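Putative 4-amino-4-deoxychorismate lyase (Thermus thermophilus, PDB 2ZGI) is a pyridoxal-phosphate-binding protein of the class-IV aminotransferase family and probably works as a lyase, putatively on 4-amino-4-deoxychorismate. Local coordinates at residues D[109-118]-D[143-152]. Residues are numbered along the deposited sequence; the frame is centred on the assembly and turned at random.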
# COMPACT_ATOMS: atom_id res chain seq x y z
N VAL D 109 2.83 21.34 20.93
CA VAL D 109 1.58 20.83 20.38
C VAL D 109 1.65 19.31 20.17
O VAL D 109 2.74 18.72 20.21
CB VAL D 109 1.25 21.51 19.02
CG1 VAL D 109 1.13 23.05 19.18
CG2 VAL D 109 2.29 21.16 17.96
N ARG D 110 0.49 18.70 19.95
CA ARG D 110 0.33 17.29 19.55
C ARG D 110 0.30 17.17 18.03
O ARG D 110 -0.31 18.02 17.36
CB ARG D 110 -0.97 16.72 20.12
CG ARG D 110 -1.06 16.68 21.67
CD ARG D 110 -2.27 15.87 22.16
NE ARG D 110 -3.49 16.67 22.35
CZ ARG D 110 -4.74 16.17 22.42
NH1 ARG D 110 -4.96 14.87 22.30
NH2 ARG D 110 -5.77 16.99 22.59
N VAL D 111 0.95 16.13 17.49
CA VAL D 111 0.71 15.73 16.10
C VAL D 111 -0.01 14.39 16.02
O VAL D 111 -0.00 13.60 16.97
CB VAL D 111 1.99 15.65 15.20
CG1 VAL D 111 2.74 16.96 15.22
CG2 VAL D 111 2.92 14.45 15.59
N ARG D 112 -0.62 14.15 14.87
CA ARG D 112 -1.19 12.88 14.56
C ARG D 112 -0.55 12.41 13.24
O ARG D 112 -0.57 13.13 12.22
CB ARG D 112 -2.69 13.05 14.39
CG ARG D 112 -3.36 11.96 13.61
CD ARG D 112 -3.74 10.80 14.52
NE ARG D 112 -4.72 9.91 13.88
CZ ARG D 112 -5.26 8.84 14.47
NH1 ARG D 112 -4.96 8.56 15.73
NH2 ARG D 112 -6.11 8.08 13.80
N LEU D 113 0.02 11.21 13.26
CA LEU D 113 0.46 10.59 12.01
C LEU D 113 -0.76 10.02 11.30
O LEU D 113 -1.52 9.23 11.88
CB LEU D 113 1.48 9.48 12.30
CG LEU D 113 1.87 8.58 11.13
CD1 LEU D 113 2.54 9.41 10.04
CD2 LEU D 113 2.79 7.44 11.60
N THR D 114 -0.98 10.42 10.04
CA THR D 114 -2.15 9.91 9.32
C THR D 114 -1.71 8.88 8.29
O THR D 114 -0.52 8.69 8.07
CB THR D 114 -2.96 11.04 8.65
OG1 THR D 114 -2.34 11.43 7.40
CG2 THR D 114 -3.10 12.26 9.59
N GLY D 115 -2.66 8.23 7.65
CA GLY D 115 -2.39 7.35 6.50
C GLY D 115 -2.46 8.04 5.14
O GLY D 115 -2.25 7.41 4.10
N TYR D 116 -2.77 9.35 5.13
CA TYR D 116 -2.80 10.09 3.87
C TYR D 116 -1.42 10.25 3.27
O TYR D 116 -0.44 10.48 3.97
CB TYR D 116 -3.47 11.47 4.05
CG TYR D 116 -4.93 11.32 4.37
CD1 TYR D 116 -5.83 10.89 3.38
CD2 TYR D 116 -5.41 11.53 5.66
CE1 TYR D 116 -7.19 10.73 3.67
CE2 TYR D 116 -6.78 11.37 5.97
CZ TYR D 116 -7.65 10.95 4.96
OH TYR D 116 -8.98 10.77 5.24
N ARG D 117 -1.37 10.14 1.95
CA ARG D 117 -0.12 10.29 1.19
C ARG D 117 -0.10 11.63 0.42
O ARG D 117 -1.16 12.13 0.00
CB ARG D 117 0.03 9.15 0.16
CG ARG D 117 0.68 7.86 0.70
CD ARG D 117 -0.13 7.18 1.77
NE ARG D 117 -1.44 6.76 1.29
CZ ARG D 117 -1.70 5.60 0.69
NH1 ARG D 117 -0.73 4.74 0.43
NH2 ARG D 117 -2.93 5.32 0.27
N VAL D 118 1.11 12.19 0.27
CA VAL D 118 1.38 13.21 -0.76
C VAL D 118 1.28 12.59 -2.18
O VAL D 118 1.29 11.34 -2.35
CB VAL D 118 2.74 13.90 -0.53
CG1 VAL D 118 2.78 14.51 0.85
CG2 VAL D 118 3.92 12.89 -0.69
N GLU D 143 -8.83 14.15 16.23
CA GLU D 143 -8.08 13.48 17.30
C GLU D 143 -7.48 14.42 18.31
O GLU D 143 -6.60 14.03 19.08
CB GLU D 143 -6.93 12.65 16.72
CG GLU D 143 -7.18 11.16 16.70
CD GLU D 143 -8.27 10.80 15.77
OE1 GLU D 143 -9.29 10.19 16.21
OE2 GLU D 143 -8.11 11.17 14.58
N GLY D 144 -7.90 15.68 18.29
CA GLY D 144 -7.43 16.65 19.26
C GLY D 144 -6.00 17.12 19.07
O GLY D 144 -5.43 17.69 20.00
N ALA D 145 -5.42 16.88 17.89
CA ALA D 145 -4.03 17.27 17.56
C ALA D 145 -3.94 18.55 16.73
O ALA D 145 -4.89 18.92 16.06
CB ALA D 145 -3.32 16.14 16.81
N PHE D 146 -2.76 19.18 16.76
CA PHE D 146 -2.51 20.43 16.02
C PHE D 146 -2.25 20.20 14.53
O PHE D 146 -2.74 20.94 13.67
CB PHE D 146 -1.37 21.24 16.65
CG PHE D 146 -1.02 22.49 15.87
CD1 PHE D 146 -1.78 23.65 16.01
CD2 PHE D 146 0.04 22.49 14.96
CE1 PHE D 146 -1.47 24.81 15.28
CE2 PHE D 146 0.35 23.64 14.21
CZ PHE D 146 -0.40 24.79 14.37
N GLU D 147 -1.47 19.17 14.21
CA GLU D 147 -1.07 18.98 12.82
C GLU D 147 -1.17 17.52 12.46
O GLU D 147 -0.92 16.65 13.31
CB GLU D 147 0.37 19.46 12.60
CG GLU D 147 0.98 19.24 11.15
CD GLU D 147 0.25 20.08 10.11
OE1 GLU D 147 0.86 21.06 9.59
OE2 GLU D 147 -0.92 19.80 9.83
N GLY D 148 -1.52 17.26 11.21
CA GLY D 148 -1.53 15.90 10.68
C GLY D 148 -0.34 15.70 9.79
O GLY D 148 0.00 16.60 8.99
N LEU D 149 0.32 14.54 9.94
CA LEU D 149 1.45 14.14 9.09
C LEU D 149 1.06 13.19 7.97
O LEU D 149 0.18 12.32 8.15
CB LEU D 149 2.60 13.56 9.95
CG LEU D 149 3.02 14.45 11.13
CD1 LEU D 149 4.09 13.79 12.02
CD2 LEU D 149 3.50 15.82 10.71
N LEU D 150 1.73 13.35 6.82
CA LEU D 150 1.48 12.59 5.60
C LEU D 150 2.70 11.73 5.19
O LEU D 150 3.83 12.03 5.57
CB LEU D 150 1.09 13.51 4.42
CG LEU D 150 -0.23 14.30 4.59
CD1 LEU D 150 0.08 15.65 5.24
CD2 LEU D 150 -0.97 14.45 3.27
N LEU D 151 2.43 10.66 4.45
CA LEU D 151 3.42 9.67 4.02
C LEU D 151 3.74 9.80 2.54
O LEU D 151 2.96 10.41 1.79
CB LEU D 151 2.82 8.27 4.21
CG LEU D 151 2.28 8.00 5.62
CD1 LEU D 151 1.62 6.64 5.64
CD2 LEU D 151 3.39 8.13 6.64
N ASP D 152 4.88 9.23 2.14
CA ASP D 152 5.14 9.00 0.72
C ASP D 152 4.66 7.57 0.36
O ASP D 152 4.05 6.87 1.20
CB ASP D 152 6.60 9.28 0.31
CG ASP D 152 7.60 8.28 0.89
OD1 ASP D 152 7.19 7.26 1.49
OD2 ASP D 152 8.81 8.54 0.72
O HOH W 1 2.37 4.89 1.43
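Thr-114 grips the carbonyl oxygen of Leu-149 twice: OG1 donates to Leu-149 O at 2.8 Å while Thr-114 N reaches the same oxygen at 2.9 Å. The hydroxyl, set between backbone N and carbonyl carbon (chi1 81°), also accepts from Tyr-116 N, an ST turn at the beta bulge that shifts the parallel register by two residues. An alanine here is likely to leave Tyr-116 N without this acceptor and Leu-149 O with only the backbone N of its two Thr-114 donors, the bulge less firmly held. Before the bulge, Arg-112 N bonds to Glu-147 O and Arg-112 O takes Leu-149 N; after it, Leu-151 N meets Tyr-116 O and Val-118 N meets Leu-151 O. Glu-143 lays its carboxylate over one face of the Arg-112 guanidinium, planes 26° apart, in a long salt bridge (NE to OE2, 3.7 Å) of charges only, no N-H aimed at the oxygen; Glu-139 is the stronger partner. Leu-113 CD1 touches Leu-151 CD2 at 3.7 Å, and Val-111 CG2 meets Leu-149 CD1. The Leu-150 side chain is about 6 Å from the bound pyridoxal phosphate. Arg-117 NH2 salt-bridges Asp-121 of the second subunit; strand 157-160 runs antiparallel along the far edge of 147-151, and helix 131-142 makes the beta-alpha-beta crossover.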